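Local coordinates for protein mersacidin decarboxylase (Bacillus sp., PDB 1P3Y) that catalyses the oxidative decarboxylation of the C-terminal cysteine of the lantibiotic mersacidin to an aminoenethiol, using FAD bound within a homododecamer, at residues L11-G17 and E37-T43; V62-H66 and M104-A108; L95-N100 and N137-L141. All coordinates share one frame; numbering follows the deposited sequence.

Interaction 1: L11-G17 and E37-T43; sequences LLIGICG and EIRVVMT. With FAD (flavin-adenine dinucleotide), chain B.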
loop_
_atom_site.group_PDB
_atom_site.type_symbol
_atom_site.label_atom_id
_atom_site.label_comp_id
_atom_site.label_asym_id
_atom_site.label_seq_id
_atom_site.Cartn_x
_atom_site.Cartn_y
_atom_site.Cartn_z
ATOM N N LEU A 11 -15.491 5.471 -35.749
ATOM C CA LEU A 11 -16.549 5.131 -34.803
ATOM C C LEU A 11 -16.067 4.996 -33.358
ATOM O O LEU A 11 -15.097 4.277 -33.060
ATOM C CB LEU A 11 -17.214 3.818 -35.209
ATOM C CG LEU A 11 -18.241 3.293 -34.212
ATOM C CD1 LEU A 11 -19.403 4.285 -34.116
ATOM C CD2 LEU A 11 -18.729 1.906 -34.658
ATOM N N LEU A 12 -16.753 5.702 -32.467
ATOM C CA LEU A 12 -16.449 5.650 -31.047
ATOM C C LEU A 12 -17.630 4.983 -30.355
ATOM O O LEU A 12 -18.778 5.413 -30.492
ATOM C CB LEU A 12 -16.247 7.052 -30.469
ATOM C CG LEU A 12 -15.992 7.093 -28.952
ATOM C CD1 LEU A 12 -14.738 6.284 -28.632
ATOM C CD2 LEU A 12 -15.847 8.546 -28.467
ATOM N N ILE A 13 -17.341 3.921 -29.624
ATOM C CA ILE A 13 -18.371 3.222 -28.886
ATOM C C ILE A 13 -18.182 3.406 -27.377
ATOM O O ILE A 13 -17.127 3.067 -26.819
ATOM C CB ILE A 13 -18.354 1.745 -29.252
ATOM C CG1 ILE A 13 -18.869 1.602 -30.684
ATOM C CG2 ILE A 13 -19.201 0.939 -28.275
ATOM C CD1 ILE A 13 -18.429 0.314 -31.347
ATOM N N GLY A 14 -19.201 3.970 -26.732
ATOM C CA GLY A 14 -19.154 4.174 -25.298
ATOM C C GLY A 14 -19.853 3.016 -24.622
ATOM O O GLY A 14 -21.019 2.765 -24.894
ATOM N N ILE A 15 -19.158 2.304 -23.743
ATOM C CA ILE A 15 -19.762 1.165 -23.057
ATOM C C ILE A 15 -20.122 1.520 -21.606
ATOM O O ILE A 15 -19.278 2.035 -20.865
ATOM C CB ILE A 15 -18.788 -0.029 -23.044
ATOM C CG1 ILE A 15 -18.339 -0.356 -24.467
ATOM C CG2 ILE A 15 -19.441 -1.218 -22.405
ATOM C CD1 ILE A 15 -17.316 -1.456 -24.529
ATOM N N CYS A 16 -21.359 1.236 -21.197
ATOM C CA CYS A 16 -21.793 1.532 -19.828
ATOM C C CYS A 16 -22.000 0.266 -19.018
ATOM O O CYS A 16 -21.893 -0.836 -19.546
ATOM C CB CYS A 16 -23.084 2.351 -19.810
ATOM S SG CYS A 16 -22.944 3.998 -20.570
ATOM N N GLY A 17 -22.321 0.433 -17.736
ATOM C CA GLY A 17 -22.489 -0.701 -16.849
ATOM C C GLY A 17 -23.692 -1.596 -17.063
ATOM O O GLY A 17 -24.786 -1.288 -16.623
ATOM N N GLU A 37 -12.111 2.922 -38.613
ATOM C CA GLU A 37 -11.459 2.640 -37.348
ATOM C C GLU A 37 -12.502 2.719 -36.223
ATOM O O GLU A 37 -13.424 3.549 -36.273
ATOM C CB GLU A 37 -10.337 3.665 -37.137
ATOM C CG GLU A 37 -9.387 3.364 -35.989
ATOM C CD GLU A 37 -8.368 4.486 -35.752
ATOM O OE1 GLU A 37 -7.729 4.475 -34.663
ATOM O OE2 GLU A 37 -8.212 5.366 -36.649
ATOM N N ILE A 38 -12.358 1.845 -35.228
ATOM C CA ILE A 38 -13.262 1.793 -34.082
ATOM C C ILE A 38 -12.519 1.842 -32.746
ATOM O O ILE A 38 -11.602 1.049 -32.484
ATOM C CB ILE A 38 -14.069 0.493 -34.046
ATOM C CG1 ILE A 38 -14.759 0.241 -35.388
ATOM C CG2 ILE A 38 -15.074 0.558 -32.896
ATOM C CD1 ILE A 38 -15.570 -1.064 -35.414
ATOM N N ARG A 39 -12.930 2.771 -31.893
ATOM C CA ARG A 39 -12.336 2.895 -30.569
ATOM C C ARG A 39 -13.440 2.823 -29.522
ATOM O O ARG A 39 -14.623 2.986 -29.834
ATOM C CB ARG A 39 -11.577 4.214 -30.431
ATOM C CG ARG A 39 -10.273 4.220 -31.167
ATOM C CD ARG A 39 -9.594 5.568 -31.097
ATOM N NE ARG A 39 -8.391 5.583 -31.925
ATOM C CZ ARG A 39 -7.673 6.670 -32.192
ATOM N NH1 ARG A 39 -8.018 7.857 -31.700
ATOM N NH2 ARG A 39 -6.611 6.571 -32.970
ATOM N N VAL A 40 -13.050 2.599 -28.276
ATOM C CA VAL A 40 -14.018 2.510 -27.205
ATOM C C VAL A 40 -13.684 3.430 -26.030
ATOM O O VAL A 40 -12.523 3.728 -25.764
ATOM C CB VAL A 40 -14.099 1.055 -26.710
ATOM C CG1 VAL A 40 -14.908 0.958 -25.422
ATOM C CG2 VAL A 40 -14.709 0.192 -27.800
ATOM N N VAL A 41 -14.731 3.892 -25.354
ATOM C CA VAL A 41 -14.619 4.709 -24.153
ATOM C C VAL A 41 -15.593 4.006 -23.172
ATOM O O VAL A 41 -16.765 3.757 -23.500
ATOM C CB VAL A 41 -15.030 6.202 -24.415
ATOM C CG1 VAL A 41 -16.492 6.292 -24.916
ATOM C CG2 VAL A 41 -14.834 7.032 -23.131
ATOM N N MET A 42 -15.105 3.666 -21.982
ATOM C CA MET A 42 -15.916 2.946 -20.988
ATOM C C MET A 42 -16.182 3.697 -19.686
ATOM O O MET A 42 -15.484 4.637 -19.339
ATOM C CB MET A 42 -15.222 1.627 -20.623
ATOM C CG MET A 42 -14.615 0.855 -21.817
ATOM S SD MET A 42 -13.868 -0.754 -21.334
ATOM C CE MET A 42 -15.293 -1.601 -20.523
ATOM N N THR A 43 -17.208 3.270 -18.966
ATOM C CA THR A 43 -17.512 3.842 -17.662
ATOM C C THR A 43 -16.887 2.839 -16.677
ATOM O O THR A 43 -16.592 1.676 -17.027
ATOM C CB THR A 43 -19.042 3.885 -17.352
ATOM O OG1 THR A 43 -19.560 2.547 -17.287
ATOM C CG2 THR A 43 -19.795 4.645 -18.405
HETATM P PA FAD B . -20.646 4.756 -13.725
HETATM O O1A FAD B . -19.974 3.399 -13.896
HETATM O O2A FAD B . -19.839 5.999 -14.046
HETATM O O5B FAD B . -21.212 4.952 -12.198
HETATM C C5B FAD B . -21.413 3.858 -11.254
HETATM C C4B FAD B . -20.239 3.708 -10.294
HETATM O O4B FAD B . -19.082 4.331 -10.843
HETATM C C3B FAD B . -20.438 4.376 -8.922
HETATM O O3B FAD B . -20.386 3.311 -7.979
HETATM C C2B FAD B . -19.325 5.369 -8.846
HETATM O O2B FAD B . -18.765 5.709 -7.609
HETATM C C1B FAD B . -18.274 4.807 -9.801
HETATM N N9A FAD B . -17.286 5.731 -10.448
HETATM C C8A FAD B . -17.450 6.750 -11.484
HETATM N N7A FAD B . -16.342 7.379 -11.809
HETATM C C5A FAD B . -15.337 6.787 -10.977
HETATM C C6A FAD B . -13.914 7.005 -10.804
HETATM N N6A FAD B . -13.228 7.909 -11.524
HETATM N N1A FAD B . -13.222 6.222 -9.829
HETATM C C2A FAD B . -13.872 5.290 -9.067
HETATM N N3A FAD B . -15.263 4.997 -9.175
HETATM C C4A FAD B . -15.891 5.853 -10.191
HETATM N N1 FAD B . -28.094 -0.064 -15.048
HETATM C C2 FAD B . -28.818 0.086 -16.225
HETATM O O2 FAD B . -29.437 1.159 -16.459
HETATM N N3 FAD B . -28.848 -0.969 -17.149
HETATM C C4 FAD B . -28.179 -2.242 -16.988
HETATM O O4 FAD B . -28.283 -3.151 -17.900
HETATM C C4X FAD B . -27.450 -2.356 -15.807
HETATM N N5 FAD B . -26.743 -3.593 -15.614
HETATM C C5X FAD B . -25.959 -3.726 -14.424
HETATM C C6 FAD B . -25.234 -4.933 -14.179
HETATM C C7 FAD B . -24.411 -5.146 -12.997
HETATM C C7M FAD B . -23.655 -6.497 -12.845
HETATM C C8 FAD B . -24.332 -4.051 -12.004
HETATM C C8M FAD B . -23.511 -4.125 -10.733
HETATM C C9 FAD B . -25.027 -2.847 -12.197
HETATM C C9A FAD B . -25.852 -2.635 -13.378
HETATM N N10 FAD B . -26.649 -1.398 -13.697
HETATM C C10 FAD B . -27.414 -1.265 -14.865
HETATM C "C1'" FAD B . -26.589 -0.330 -12.744
HETATM C "C2'" FAD B . -25.693 0.814 -13.051
HETATM O "O2'" FAD B . -24.297 0.281 -13.156
HETATM C "C3'" FAD B . -25.717 1.824 -11.964
HETATM O "O3'" FAD B . -26.892 2.660 -12.024
HETATM C "C4'" FAD B . -24.488 2.778 -11.947
HETATM O "O4'" FAD B . -24.630 3.661 -10.784
HETATM C "C5'" FAD B . -24.336 3.650 -13.169
HETATM O "O5'" FAD B . -23.594 2.968 -14.192
HETATM P P FAD B . -22.892 3.743 -15.373
HETATM O O1P FAD B . -22.247 2.717 -16.201
HETATM O O2P FAD B . -23.917 4.615 -16.053
HETATM O O3P FAD B . -21.920 4.807 -14.640
#

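Interaction 2: V62-H66 and M104-A108; sequences VYSEH and MNLVA. With FAD (flavin-adenine dinucleotide), chain C.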
loop_
_atom_site.group_PDB
_atom_site.type_symbol
_atom_site.label_atom_id
_atom_site.label_comp_id
_atom_site.label_asym_id
_atom_site.label_seq_id
_atom_site.Cartn_x
_atom_site.Cartn_y
_atom_site.Cartn_z
ATOM N N VAL A 62 -8.942 1.669 -26.320
ATOM C CA VAL A 62 -9.952 1.785 -25.277
ATOM C C VAL A 62 -9.620 2.929 -24.328
ATOM O O VAL A 62 -8.577 2.919 -23.674
ATOM C CB VAL A 62 -10.030 0.474 -24.445
ATOM C CG1 VAL A 62 -11.126 0.577 -23.381
ATOM C CG2 VAL A 62 -10.245 -0.710 -25.370
ATOM N N TYR A 63 -10.497 3.918 -24.246
ATOM C CA TYR A 63 -10.272 5.040 -23.336
ATOM C C TYR A 63 -10.960 4.727 -22.018
ATOM O O TYR A 63 -12.177 4.539 -21.945
ATOM C CB TYR A 63 -10.841 6.338 -23.892
ATOM C CG TYR A 63 -10.206 6.790 -25.178
ATOM C CD1 TYR A 63 -10.853 6.613 -26.403
ATOM C CD2 TYR A 63 -8.967 7.423 -25.175
ATOM C CE1 TYR A 63 -10.281 7.060 -27.592
ATOM C CE2 TYR A 63 -8.389 7.869 -26.353
ATOM C CZ TYR A 63 -9.052 7.683 -27.559
ATOM O OH TYR A 63 -8.459 8.100 -28.724
ATOM N N SER A 64 -10.167 4.679 -20.963
ATOM C CA SER A 64 -10.693 4.381 -19.647
ATOM C C SER A 64 -10.969 5.658 -18.843
ATOM O O SER A 64 -10.352 6.704 -19.074
ATOM C CB SER A 64 -9.699 3.480 -18.921
ATOM O OG SER A 64 -10.109 3.235 -17.597
ATOM N N GLU A 65 -11.915 5.562 -17.911
ATOM C CA GLU A 65 -12.298 6.676 -17.039
ATOM C C GLU A 65 -11.099 7.033 -16.170
ATOM O O GLU A 65 -10.926 8.191 -15.781
ATOM C CB GLU A 65 -13.491 6.254 -16.156
ATOM C CG GLU A 65 -14.059 7.326 -15.222
ATOM C CD GLU A 65 -14.636 8.517 -15.958
ATOM O OE1 GLU A 65 -15.462 8.317 -16.865
ATOM O OE2 GLU A 65 -14.273 9.661 -15.629
ATOM N N HIS A 66 -10.278 6.018 -15.888
ATOM C CA HIS A 66 -9.078 6.139 -15.068
ATOM C C HIS A 66 -7.905 6.759 -15.830
ATOM O O HIS A 66 -6.805 6.901 -15.281
ATOM C CB HIS A 66 -8.668 4.757 -14.560
ATOM C CG HIS A 66 -9.803 3.959 -14.003
ATOM N ND1 HIS A 66 -10.681 4.463 -13.066
ATOM C CD2 HIS A 66 -10.215 2.696 -14.262
ATOM C CE1 HIS A 66 -11.586 3.546 -12.775
ATOM N NE2 HIS A 66 -11.326 2.464 -13.488
ATOM N N MET A 104 -20.693 13.384 -15.299
ATOM C CA MET A 104 -19.819 12.945 -14.213
ATOM C C MET A 104 -18.805 11.872 -14.609
ATOM O O MET A 104 -18.029 11.422 -13.777
ATOM C CB MET A 104 -20.646 12.462 -13.015
ATOM C CG MET A 104 -21.089 13.583 -12.071
ATOM S SD MET A 104 -19.666 14.576 -11.409
ATOM C CE MET A 104 -19.206 13.633 -9.950
ATOM N N ASN A 105 -18.831 11.439 -15.863
ATOM C CA ASN A 105 -17.853 10.472 -16.346
ATOM C C ASN A 105 -17.540 10.827 -17.786
ATOM O O ASN A 105 -18.244 11.651 -18.402
ATOM C CB ASN A 105 -18.313 9.004 -16.219
ATOM C CG ASN A 105 -19.682 8.735 -16.825
ATOM O OD1 ASN A 105 -20.037 9.245 -17.897
ATOM N ND2 ASN A 105 -20.454 7.897 -16.141
ATOM N N LEU A 106 -16.486 10.216 -18.317
ATOM C CA LEU A 106 -16.048 10.527 -19.658
ATOM C C LEU A 106 -17.117 10.225 -20.715
ATOM O O LEU A 106 -17.289 11.003 -21.658
ATOM C CB LEU A 106 -14.716 9.807 -19.930
ATOM C CG LEU A 106 -13.919 10.116 -21.204
ATOM C CD1 LEU A 106 -13.555 11.581 -21.298
ATOM C CD2 LEU A 106 -12.675 9.261 -21.205
ATOM N N VAL A 107 -17.858 9.129 -20.544
ATOM C CA VAL A 107 -18.902 8.757 -21.515
ATOM C C VAL A 107 -19.935 9.877 -21.703
ATOM O O VAL A 107 -20.250 10.268 -22.826
ATOM C CB VAL A 107 -19.613 7.440 -21.087
ATOM C CG1 VAL A 107 -20.874 7.211 -21.932
ATOM C CG2 VAL A 107 -18.635 6.250 -21.248
ATOM N N ALA A 108 -20.437 10.404 -20.598
ATOM C CA ALA A 108 -21.409 11.481 -20.638
ATOM C C ALA A 108 -20.796 12.806 -21.105
ATOM O O ALA A 108 -21.452 13.614 -21.764
ATOM C CB ALA A 108 -22.046 11.660 -19.242
HETATM P PA FAD C . -15.766 16.432 -10.894
HETATM O O1A FAD C . -14.275 16.748 -10.924
HETATM O O2A FAD C . -16.441 16.294 -9.543
HETATM O O5B FAD C . -16.100 15.055 -11.722
HETATM C C5B FAD C . -15.191 14.438 -12.682
HETATM C C4B FAD C . -14.383 13.307 -12.058
HETATM O O4B FAD C . -14.367 13.447 -10.642
HETATM C C3B FAD C . -14.944 11.897 -12.313
HETATM O O3B FAD C . -13.930 11.220 -13.049
HETATM C C2B FAD C . -15.216 11.370 -10.942
HETATM O O2B FAD C . -15.119 9.999 -10.681
HETATM C C1B FAD C . -14.275 12.178 -10.052
HETATM N N9A FAD C . -14.610 12.382 -8.605
HETATM C C8A FAD C . -15.649 13.181 -7.956
HETATM N N7A FAD C . -15.645 13.117 -6.643
HETATM C C5A FAD C . -14.557 12.239 -6.330
HETATM C C6A FAD C . -14.000 11.723 -5.095
HETATM N N6A FAD C . -14.479 12.065 -3.888
HETATM N N1A FAD C . -12.897 10.818 -5.176
HETATM C C2A FAD C . -12.371 10.435 -6.379
HETATM N N3A FAD C . -12.842 10.899 -7.643
HETATM C C4A FAD C . -13.979 11.813 -7.462
HETATM N N1 FAD C . -15.573 20.332 -18.969
HETATM C C2 FAD C . -16.168 21.574 -19.154
HETATM O O2 FAD C . -17.421 21.695 -19.095
HETATM N N3 FAD C . -15.356 22.692 -19.404
HETATM C C4 FAD C . -13.912 22.674 -19.495
HETATM O O4 FAD C . -13.263 23.763 -19.741
HETATM C C4X FAD C . -13.345 21.419 -19.289
HETATM N N5 FAD C . -11.909 21.354 -19.341
HETATM C C5X FAD C . -11.297 20.083 -19.102
HETATM C C6 FAD C . -9.874 19.959 -19.139
HETATM C C7 FAD C . -9.174 18.704 -18.902
HETATM C C7M FAD C . -7.619 18.694 -18.955
HETATM C C8 FAD C . -9.988 17.503 -18.614
HETATM C C8M FAD C . -9.400 16.134 -18.339
HETATM C C9 FAD C . -11.390 17.572 -18.567
HETATM C C9A FAD C . -12.090 18.825 -18.806
HETATM N N10 FAD C . -13.581 19.029 -18.793
HETATM C C10 FAD C . -14.182 20.275 -19.023
HETATM C "C1'" FAD C . -14.386 17.875 -18.521
HETATM C "C2'" FAD C . -14.930 17.726 -17.146
HETATM O "O2'" FAD C . -13.767 17.645 -16.205
HETATM C "C3'" FAD C . -15.717 16.477 -17.010
HETATM O "O3'" FAD C . -17.039 16.601 -17.577
HETATM C "C4'" FAD C . -15.900 15.990 -15.544
HETATM O "O4'" FAD C . -16.634 14.720 -15.588
HETATM C "C5'" FAD C . -16.667 16.930 -14.647
HETATM O "O5'" FAD C . -15.788 17.896 -14.051
HETATM P P FAD C . -16.186 18.701 -12.754
HETATM O O1P FAD C . -15.045 19.576 -12.457
HETATM O O2P FAD C . -17.512 19.377 -12.996
HETATM O O3P FAD C . -16.537 17.564 -11.660
HETATM O O HOH W 1 -16.678 6.858 -18.557
#

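Interaction 3: L95-N100 and N137-L141; sequences LGQTAN and NIEQL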
loop_
_atom_site.group_PDB
_atom_site.type_symbol
_atom_site.label_atom_id
_atom_site.label_comp_id
_atom_site.label_asym_id
_atom_site.label_seq_id
_atom_site.Cartn_x
_atom_site.Cartn_y
_atom_site.Cartn_z
ATOM N N LEU A 95 -28.490 7.825 -19.643
ATOM C CA LEU A 95 -29.620 8.504 -20.283
ATOM C C LEU A 95 -30.005 9.708 -19.423
ATOM O O LEU A 95 -30.193 10.814 -19.952
ATOM C CB LEU A 95 -30.836 7.572 -20.427
ATOM C CG LEU A 95 -30.631 6.367 -21.365
ATOM C CD1 LEU A 95 -31.864 5.473 -21.360
ATOM C CD2 LEU A 95 -30.304 6.841 -22.781
ATOM N N GLY A 96 -30.113 9.496 -18.103
ATOM C CA GLY A 96 -30.468 10.587 -17.203
ATOM C C GLY A 96 -29.420 11.700 -17.163
ATOM O O GLY A 96 -29.735 12.897 -17.044
ATOM N N GLN A 97 -28.153 11.327 -17.283
ATOM C CA GLN A 97 -27.124 12.342 -17.229
ATOM C C GLN A 97 -27.113 13.161 -18.502
ATOM O O GLN A 97 -27.106 14.400 -18.451
ATOM C CB GLN A 97 -25.730 11.721 -16.986
ATOM C CG GLN A 97 -25.389 11.518 -15.502
ATOM C CD GLN A 97 -23.964 11.010 -15.260
ATOM O OE1 GLN A 97 -22.986 11.692 -15.565
ATOM N NE2 GLN A 97 -23.853 9.811 -14.709
ATOM N N THR A 98 -27.127 12.472 -19.638
ATOM C CA THR A 98 -27.051 13.166 -20.916
ATOM C C THR A 98 -28.304 13.992 -21.191
ATOM O O THR A 98 -28.221 15.124 -21.684
ATOM C CB THR A 98 -26.787 12.176 -22.071
ATOM O OG1 THR A 98 -27.684 11.066 -21.958
ATOM C CG2 THR A 98 -25.339 11.671 -22.014
ATOM N N ALA A 99 -29.459 13.441 -20.840
ATOM C CA ALA A 99 -30.710 14.148 -21.052
ATOM C C ALA A 99 -30.719 15.469 -20.304
ATOM O O ALA A 99 -31.333 16.435 -20.757
ATOM C CB ALA A 99 -31.886 13.293 -20.593
ATOM N N ASN A 100 -30.024 15.526 -19.173
ATOM C CA ASN A 100 -30.024 16.741 -18.361
ATOM C C ASN A 100 -28.772 17.592 -18.330
ATOM O O ASN A 100 -28.678 18.533 -17.532
ATOM C CB ASN A 100 -30.456 16.384 -16.946
ATOM C CG ASN A 100 -31.871 15.860 -16.916
ATOM O OD1 ASN A 100 -32.809 16.589 -17.256
ATOM N ND2 ASN A 100 -32.043 14.592 -16.538
ATOM N N ASN A 137 -36.777 10.942 -20.012
ATOM C CA ASN A 137 -35.388 11.209 -20.378
ATOM C C ASN A 137 -35.161 10.868 -21.838
ATOM O O ASN A 137 -34.561 11.663 -22.569
ATOM C CB ASN A 137 -34.406 10.442 -19.454
ATOM C CG ASN A 137 -34.159 11.168 -18.102
ATOM O OD1 ASN A 137 -33.723 10.559 -17.123
ATOM N ND2 ASN A 137 -34.430 12.470 -18.061
ATOM N N ILE A 138 -35.647 9.698 -22.266
ATOM C CA ILE A 138 -35.498 9.264 -23.667
ATOM C C ILE A 138 -36.094 10.327 -24.612
ATOM O O ILE A 138 -35.466 10.744 -25.603
ATOM C CB ILE A 138 -36.249 7.931 -23.940
ATOM C CG1 ILE A 138 -35.691 6.805 -23.055
ATOM C CG2 ILE A 138 -36.162 7.585 -25.441
ATOM C CD1 ILE A 138 -34.507 6.091 -23.653
ATOM N N GLU A 139 -37.311 10.754 -24.287
ATOM C CA GLU A 139 -38.000 11.750 -25.077
ATOM C C GLU A 139 -37.158 13.014 -25.173
ATOM O O GLU A 139 -36.862 13.498 -26.281
ATOM C CB GLU A 139 -39.376 12.041 -24.462
ATOM C CG GLU A 139 -40.273 12.994 -25.275
ATOM C CD GLU A 139 -40.271 12.698 -26.780
ATOM O OE1 GLU A 139 -40.278 11.493 -27.150
ATOM O OE2 GLU A 139 -40.270 13.675 -27.583
ATOM N N GLN A 140 -36.730 13.522 -24.019
ATOM C CA GLN A 140 -35.922 14.739 -23.948
ATOM C C GLN A 140 -34.684 14.669 -24.839
ATOM O O GLN A 140 -34.302 15.662 -25.461
ATOM C CB GLN A 140 -35.510 15.019 -22.501
ATOM C CG GLN A 140 -34.801 16.349 -22.299
ATOM C CD GLN A 140 -35.704 17.537 -22.570
ATOM O OE1 GLN A 140 -36.557 17.882 -21.755
ATOM N NE2 GLN A 140 -35.519 18.170 -23.720
ATOM N N LEU A 141 -34.033 13.509 -24.853
ATOM C CA LEU A 141 -32.854 13.294 -25.683
ATOM C C LEU A 141 -33.220 13.428 -27.163
ATOM O O LEU A 141 -32.481 14.042 -27.951
ATOM C CB LEU A 141 -32.268 11.904 -25.408
ATOM C CG LEU A 141 -31.456 11.749 -24.115
ATOM C CD1 LEU A 141 -31.259 10.272 -23.805
ATOM C CD2 LEU A 141 -30.108 12.469 -24.271
#

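Interaction 1: L11-G17 and E37-T43
Leu-11, Ile-13 and Ile-15 pair with Ile-38, Val-40 and Met-42 on one face of two neighbouring parallel strands. The alternating backbone bonds begin with Leu-11 N to Glu-37 O (2.9 Å, 174° at the hydrogen) and end with Thr-43 N to Ile-15 O (3.1 Å), where the angle falls to 144° as the strands finish. On that face CD1 of Ile-13 sits against CG2 of Ile-38 at 3.7 Å, and CD1 of Ile-15 against CG1 of Val-40 at 3.5 Å. Helix 25-31 closes over Ile-13, Ile-38 and Val-40 with Leu-28 and Phe-31. Leu-12, Arg-39 and Val-41 point to the reverse face, and CG1 of Val-41 packs against CA of Gly-14.

The looser end is at Glu-37 and Arg-39, both partly exposed. Here the extended arginine leads away from strand 11-15; its NH2 forms a salt bridge with Glu-37 OE1 (2.9 Å), and the guanidinium makes a cation-pi contact with Trp-81.

At the other end Gly-17 N gives a hydrogen bond to FAD O1P (2.8 Å). Thr-43 OG1, placed between its backbone N and carbonyl carbon (chi1 64°), donates to the same oxygen at 2.9 Å. Strand 10-15, helix 25-31 and strand 37-42 form a beta-alpha-beta unit of the Rossmann-like HFCD flavoprotein fold, and here the residues just past its two C-terminal strand ends meet the flavin-side phosphate.

Interaction 2: V62-H66 and M104-A108
The carboxylate of Glu-65 is wedged between Asn-105 and Leu-106: CB of Asn-105 lies toward one of its faces and CB of Leu-106 toward the other, 3.5 Å from OE1. Leu-106 N meets the syn lone pair of OE1 in an almost straight bond (2.6 Å, 169°). A water reaches that oxygen from its other side, donating to it while accepting from Val-107 N, so OE1 serves two neighbouring backbone N-H groups, one directly and one by relay. OE2 takes the ribose hydroxyl O3B of the FAD of a neighbouring subunit at 3.0 Å.

The amide of Asn-105 is turned 49° from the carboxylate. Its OD1 receives Ala-108 N at 3.0 Å, almost in line with the amide C=O, and its ND2 binds O2A of a different FAD, the one whose flavin-side phosphate is held by Gly-17. Asn-105 is thus the N-cap of helix 106-113, and Glu-65 adds a second acceptor at the same helix start, whose dipole probably steadies its negative charge. In this Rossmann-like HFCD subunit the helix begins in the seam between two cofactors.

Glu-65 gets there with CG turned opposite the backbone N (chi1 -177°) and a bend at chi2. Behind it, Ser-64 OG accepts from His-66 N at 3.3 Å, an ST turn that shapes the chain as it leaves strand 61-63; the same hydroxyl is hydrogen-bonded to Glu-47. On the apolar side CD2 of Leu-106 approaches CB of Tyr-63 at 4.4 Å and Ser-64 O at 4.1 Å. The Leu-106 side chain also packs on Ile-78 and on the active-site residue His-75, while the Tyr-63 ring meets those of His-61 and His-73 edge-to-face.

Interaction 3: L95-N100 and N137-L141
Leu-95 and Leu-141 meet through their branch ends, CD2 to CD1 at 3.7 Å, with the side chains roughly at right angles. The other methyl of Leu-95, CD1, meets CD1 of Ile-138 at 3.6 Å, so one leucine spans two positions of helix 132-144. One turn further on, Ala-99 points toward the partner helix: its CB lies 3.9 Å from CG of Leu-141 and 4.0 Å from CB of Asn-137. CD2 of Leu-141 reaches Ala-99 N and the Thr-98 hydroxyl OG1, 3.6 Å from each, while CG of Gln-140 comes to 3.8 Å from Ala-99 O. No hydrogen bond crosses between the two segments.

The next shell fixes these groups. CG of Leu-141 stands beside its own backbone N (chi1 -77°), which brings both methyls up against helix 92-99. Thr-98 OG1 is engaged by Ile-94 O of its own helix, so it offers Leu-141 mainly a packing surface. Asn-100 ND2 turns back to Gly-96 O (2.9 Å, 142°), approaching a lone pair in the carbonyl plane. Arg-136 of a neighbouring subunit adds a weak bond to Ala-99 O, and Asn-100 packs on its counterparts in other subunits.

The two segment axes approach to 8.9 Å and are inclined by 40°, both running in broadly the same direction. Beneath them lies strand 119-122 of the parallel sheet: Leu-95 rests on Phe-120 and Pro-122, Ile-138 also on Pro-122, and Thr-98 touches Phe-120 as well as Val-111 of helix 106-113.

From the N terminus, interaction 1 closes first: strand 10-15, helix 25-31 and strand 37-42 form a short loop complete before the others open. The chain then adds edge strand 61-63, which pairs with 37-42 through Tyr-63, and leaves it after that residue, segment 62-66 opening interaction 2. Before that closes at 104-108, helix 92-99 has opened interaction 3, which closes only at 137-141; the two therefore cross. Gln-97 OE1 accepts from Met-104 N where they meet, and Thr-43 packs on Val-107 between interactions 1 and 2. Together they tie the sheet's first strands to helix 106-113, and helix 92-99 to helix 132-144.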